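Local coordinates for protein 2-oxo-1,2-dihydroquinoline 8-monooxygenase, oxygenase component (PDB 1Z03) that probably hydroxylates 2-oxo-1,2-dihydroquinoline at its 8-position, as the Rieske-type [2Fe-2S] and mononuclear iron oxygenase component of a monooxygenase, at residues S187-L192 / H311-E316. Numbering follows the deposited sequence.
Sequences SSPSVL and HVVQYE. With OCH (quinolin-2(1H)-one), chain I.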
ATOM      1  N   SER A 187     -34.385 -14.309 -31.192  1.00 25.08           N
ATOM      2  CA  SER A 187     -34.400 -13.963 -29.775  1.00 24.44           C
ATOM      3  C   SER A 187     -33.229 -14.492 -28.940  1.00 24.28           C
ATOM      4  O   SER A 187     -32.852 -15.659 -29.035  1.00 23.69           O
ATOM      5  CB  SER A 187     -35.712 -14.430 -29.145  1.00 24.11           C
ATOM      6  OG  SER A 187     -36.805 -13.725 -29.702  1.00 24.57           O
ATOM      7  N   SER A 188     -32.668 -13.618 -28.112  1.00 22.43           N
ATOM      8  CA  SER A 188     -31.559 -13.992 -27.241  1.00 21.63           C
ATOM      9  C   SER A 188     -32.111 -14.753 -26.047  1.00 20.85           C
ATOM     10  O   SER A 188     -33.108 -14.342 -25.448  1.00 21.40           O
ATOM     11  CB  SER A 188     -30.819 -12.746 -26.738  1.00 20.40           C
ATOM     12  OG  SER A 188     -30.110 -12.104 -27.781  1.00 20.68           O
ATOM     13  N   PRO A 189     -31.471 -15.877 -25.683  1.00 19.79           N
ATOM     14  CA  PRO A 189     -31.930 -16.670 -24.542  1.00 19.65           C
ATOM     15  C   PRO A 189     -31.540 -16.026 -23.211  1.00 20.41           C
ATOM     16  O   PRO A 189     -30.674 -15.158 -23.154  1.00 21.56           O
ATOM     17  CB  PRO A 189     -31.235 -18.010 -24.757  1.00 19.19           C
ATOM     18  CG  PRO A 189     -29.933 -17.604 -25.359  1.00 19.77           C
ATOM     19  CD  PRO A 189     -30.357 -16.554 -26.374  1.00 20.18           C
ATOM     20  N   SER A 190     -32.187 -16.463 -22.143  1.00 20.82           N
ATOM     21  CA  SER A 190     -31.905 -15.948 -20.819  1.00 21.24           C
ATOM     22  C   SER A 190     -31.257 -17.061 -20.007  1.00 22.19           C
ATOM     23  O   SER A 190     -31.352 -18.240 -20.360  1.00 21.88           O
ATOM     24  CB  SER A 190     -33.204 -15.493 -20.152  1.00 21.30           C
ATOM     25  OG  SER A 190     -33.031 -15.268 -18.762  1.00 19.34           O
ATOM     26  N   VAL A 191     -30.575 -16.688 -18.932  1.00 21.87           N
ATOM     27  CA  VAL A 191     -29.947 -17.677 -18.073  1.00 21.42           C
ATOM     28  C   VAL A 191     -31.066 -18.473 -17.401  1.00 21.37           C
ATOM     29  O   VAL A 191     -30.855 -19.599 -16.940  1.00 21.17           O
ATOM     30  CB  VAL A 191     -29.065 -17.000 -16.992  1.00 21.86           C
ATOM     31  CG1 VAL A 191     -28.698 -17.996 -15.915  1.00 24.06           C
ATOM     32  CG2 VAL A 191     -27.798 -16.459 -17.631  1.00 20.99           C
ATOM     33  N   LEU A 192     -32.259 -17.883 -17.370  1.00 21.09           N
ATOM     34  CA  LEU A 192     -33.423 -18.510 -16.753  1.00 22.18           C
ATOM     35  C   LEU A 192     -34.103 -19.545 -17.642  1.00 22.54           C
ATOM     36  O   LEU A 192     -34.827 -20.400 -17.148  1.00 23.25           O
ATOM     37  CB  LEU A 192     -34.447 -17.441 -16.353  1.00 21.44           C
ATOM     38  CG  LEU A 192     -34.034 -16.492 -15.223  1.00 23.21           C
ATOM     39  CD1 LEU A 192     -35.102 -15.442 -15.016  1.00 22.07           C
ATOM     40  CD2 LEU A 192     -33.819 -17.278 -13.945  1.00 22.60           C
ATOM     41  N   HIS A 311     -28.349 -16.698 -32.043  1.00 22.58           N
ATOM     42  CA  HIS A 311     -28.748 -17.631 -30.996  1.00 21.91           C
ATOM     43  C   HIS A 311     -27.836 -17.596 -29.771  1.00 20.82           C
ATOM     44  O   HIS A 311     -28.094 -18.276 -28.782  1.00 21.25           O
ATOM     45  CB  HIS A 311     -28.818 -19.050 -31.564  1.00 24.30           C
ATOM     46  CG  HIS A 311     -29.801 -19.194 -32.685  1.00 26.32           C
ATOM     47  ND1 HIS A 311     -29.440 -19.622 -33.946  1.00 28.10           N
ATOM     48  CD2 HIS A 311     -31.129 -18.939 -32.741  1.00 26.04           C
ATOM     49  CE1 HIS A 311     -30.505 -19.622 -34.729  1.00 27.13           C
ATOM     50  NE2 HIS A 311     -31.542 -19.211 -34.023  1.00 27.74           N
ATOM     51  N   VAL A 312     -26.772 -16.807 -29.834  1.00 19.72           N
ATOM     52  CA  VAL A 312     -25.859 -16.692 -28.704  1.00 19.33           C
ATOM     53  C   VAL A 312     -25.966 -15.267 -28.163  1.00 18.84           C
ATOM     54  O   VAL A 312     -26.124 -14.315 -28.932  1.00 18.01           O
ATOM     55  CB  VAL A 312     -24.396 -16.968 -29.125  1.00 18.58           C
ATOM     56  CG1 VAL A 312     -23.503 -17.050 -27.881  1.00 19.50           C
ATOM     57  CG2 VAL A 312     -24.317 -18.260 -29.934  1.00 17.69           C
ATOM     58  N   VAL A 313     -25.901 -15.120 -26.841  1.00 18.35           N
ATOM     59  CA  VAL A 313     -25.994 -13.801 -26.223  1.00 17.26           C
ATOM     60  C   VAL A 313     -24.890 -13.640 -25.175  1.00 17.19           C
ATOM     61  O   VAL A 313     -24.474 -14.619 -24.552  1.00 17.00           O
ATOM     62  CB  VAL A 313     -27.390 -13.594 -25.553  1.00 15.77           C
ATOM     63  CG1 VAL A 313     -27.615 -14.625 -24.462  1.00 16.31           C
ATOM     64  CG2 VAL A 313     -27.502 -12.193 -24.984  1.00 15.43           C
ATOM     65  N   GLN A 314     -24.399 -12.413 -25.001  1.00 17.40           N
ATOM     66  CA  GLN A 314     -23.359 -12.157 -24.006  1.00 17.24           C
ATOM     67  C   GLN A 314     -23.892 -11.317 -22.857  1.00 16.63           C
ATOM     68  O   GLN A 314     -24.546 -10.302 -23.070  1.00 17.56           O
ATOM     69  CB  GLN A 314     -22.145 -11.440 -24.625  1.00 18.84           C
ATOM     70  CG  GLN A 314     -20.976 -11.259 -23.629  1.00 18.39           C
ATOM     71  CD  GLN A 314     -19.651 -10.911 -24.294  1.00 19.49           C
ATOM     72  OE1 GLN A 314     -19.341 -11.389 -25.388  1.00 18.00           O
ATOM     73  NE2 GLN A 314     -18.846 -10.089 -23.618  1.00 18.94           N
ATOM     74  N   TYR A 315     -23.618 -11.757 -21.635  1.00 16.09           N
ATOM     75  CA  TYR A 315     -24.038 -11.031 -20.443  1.00 14.32           C
ATOM     76  C   TYR A 315     -22.794 -10.675 -19.639  1.00 15.12           C
ATOM     77  O   TYR A 315     -21.853 -11.464 -19.558  1.00 13.65           O
ATOM     78  CB  TYR A 315     -24.959 -11.890 -19.564  1.00 15.94           C
ATOM     79  CG  TYR A 315     -26.317 -12.189 -20.157  1.00 16.86           C
ATOM     80  CD1 TYR A 315     -26.677 -13.492 -20.499  1.00 18.68           C
ATOM     81  CD2 TYR A 315     -27.244 -11.167 -20.383  1.00 16.61           C
ATOM     82  CE1 TYR A 315     -27.928 -13.772 -21.054  1.00 17.47           C
ATOM     83  CE2 TYR A 315     -28.498 -11.438 -20.940  1.00 18.04           C
ATOM     84  CZ  TYR A 315     -28.832 -12.740 -21.272  1.00 17.82           C
ATOM     85  OH  TYR A 315     -30.064 -13.005 -21.831  1.00 19.58           O
ATOM     86  N   GLU A 316     -22.786  -9.486 -19.050  1.00 13.73           N
ATOM     87  CA  GLU A 316     -21.664  -9.070 -18.226  1.00 14.58           C
ATOM     88  C   GLU A 316     -22.175  -8.442 -16.939  1.00 14.43           C
ATOM     89  O   GLU A 316     -23.231  -7.810 -16.926  1.00 15.73           O
ATOM     90  CB  GLU A 316     -20.776  -8.060 -18.961  1.00 14.88           C
ATOM     91  CG  GLU A 316     -20.197  -8.564 -20.282  1.00 14.65           C
ATOM     92  CD  GLU A 316     -19.088  -7.676 -20.809  1.00 16.00           C
ATOM     93  OE1 GLU A 316     -19.025  -6.493 -20.418  1.00 16.71           O
ATOM     94  OE2 GLU A 316     -18.286  -8.150 -21.632  1.00 16.79           O
TER
HETATM   95  O1  OCH I4600     -21.336  -1.738 -27.583  1.00 37.89           O
HETATM   96  N2  OCH I4600     -20.807  -3.624 -26.330  1.00 38.56           N
HETATM   97  C3  OCH I4600     -20.348  -4.961 -26.217  1.00 38.32           C
HETATM   98  C4  OCH I4600     -20.248  -5.610 -24.931  1.00 37.94           C
HETATM   99  C5  OCH I4600     -19.783  -6.924 -24.888  1.00 37.75           C
HETATM  100  C6  OCH I4600     -19.411  -7.610 -26.087  1.00 38.07           C
HETATM  101  C7  OCH I4600     -19.509  -6.988 -27.330  1.00 38.34           C
HETATM  102  C8  OCH I4600     -19.966  -5.669 -27.437  1.00 38.13           C
HETATM  103  C9  OCH I4600     -20.078  -4.975 -28.755  1.00 37.60           C
HETATM  104  C10 OCH I4600     -20.515  -3.709 -28.841  1.00 37.62           C
HETATM  105  C1  OCH I4600     -20.931  -2.901 -27.586  1.00 38.42           C
HETATM  106  O   HOH W   1     -28.937 -13.783 -29.200  1.00 22.49           O
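A single short hydrogen bond, 2.6 Å from Tyr-315 OH to Pro-189 O, is the one direct hydrogen bond between segments 187-192 and 311-316. The carbonyl oxygen sits at the edge of the phenol ring, near its plane, and receives the hydroxyl at a C=O...O angle of 141°. With CG anti to its own carbonyl carbon (chi1 -68°), the ring reaches out to the loop; Val-191 CG2 approaches it obliquely, while Val-313 CG2 lies over one face, towards the rim. Val-313 CG1 lies 3.4 Å from Pro-189 O and 3.9 Å from Pro-189 CD, the two side chains sliding past each other in opposite directions, and Val-313 CB meets Ser-188 CB at 3.7 Å. Beyond Pro-189, Ser-190 OG accepts from Leu-192 N at 3.1 Å, an ST turn. Strand 313-320 runs between 301-305 and 325-335 in the antiparallel sheet of the Bet v 1-like ring-hydroxylase region; the loop leads into its edge strand 196-206. A phenylalanine in place of Tyr-315 would probably leave the buried Pro-189 carbonyl without its hydroxyl donor. Gln-314 and Glu-316 take no part in the loop contact; Gln-314 NE2 lies 3.5 Å from C5 of the bound quinolinone. The strand thus meets substrate on one side and, on the other, the loop, through apolar packing and one buried phenol-to-carbonyl bond.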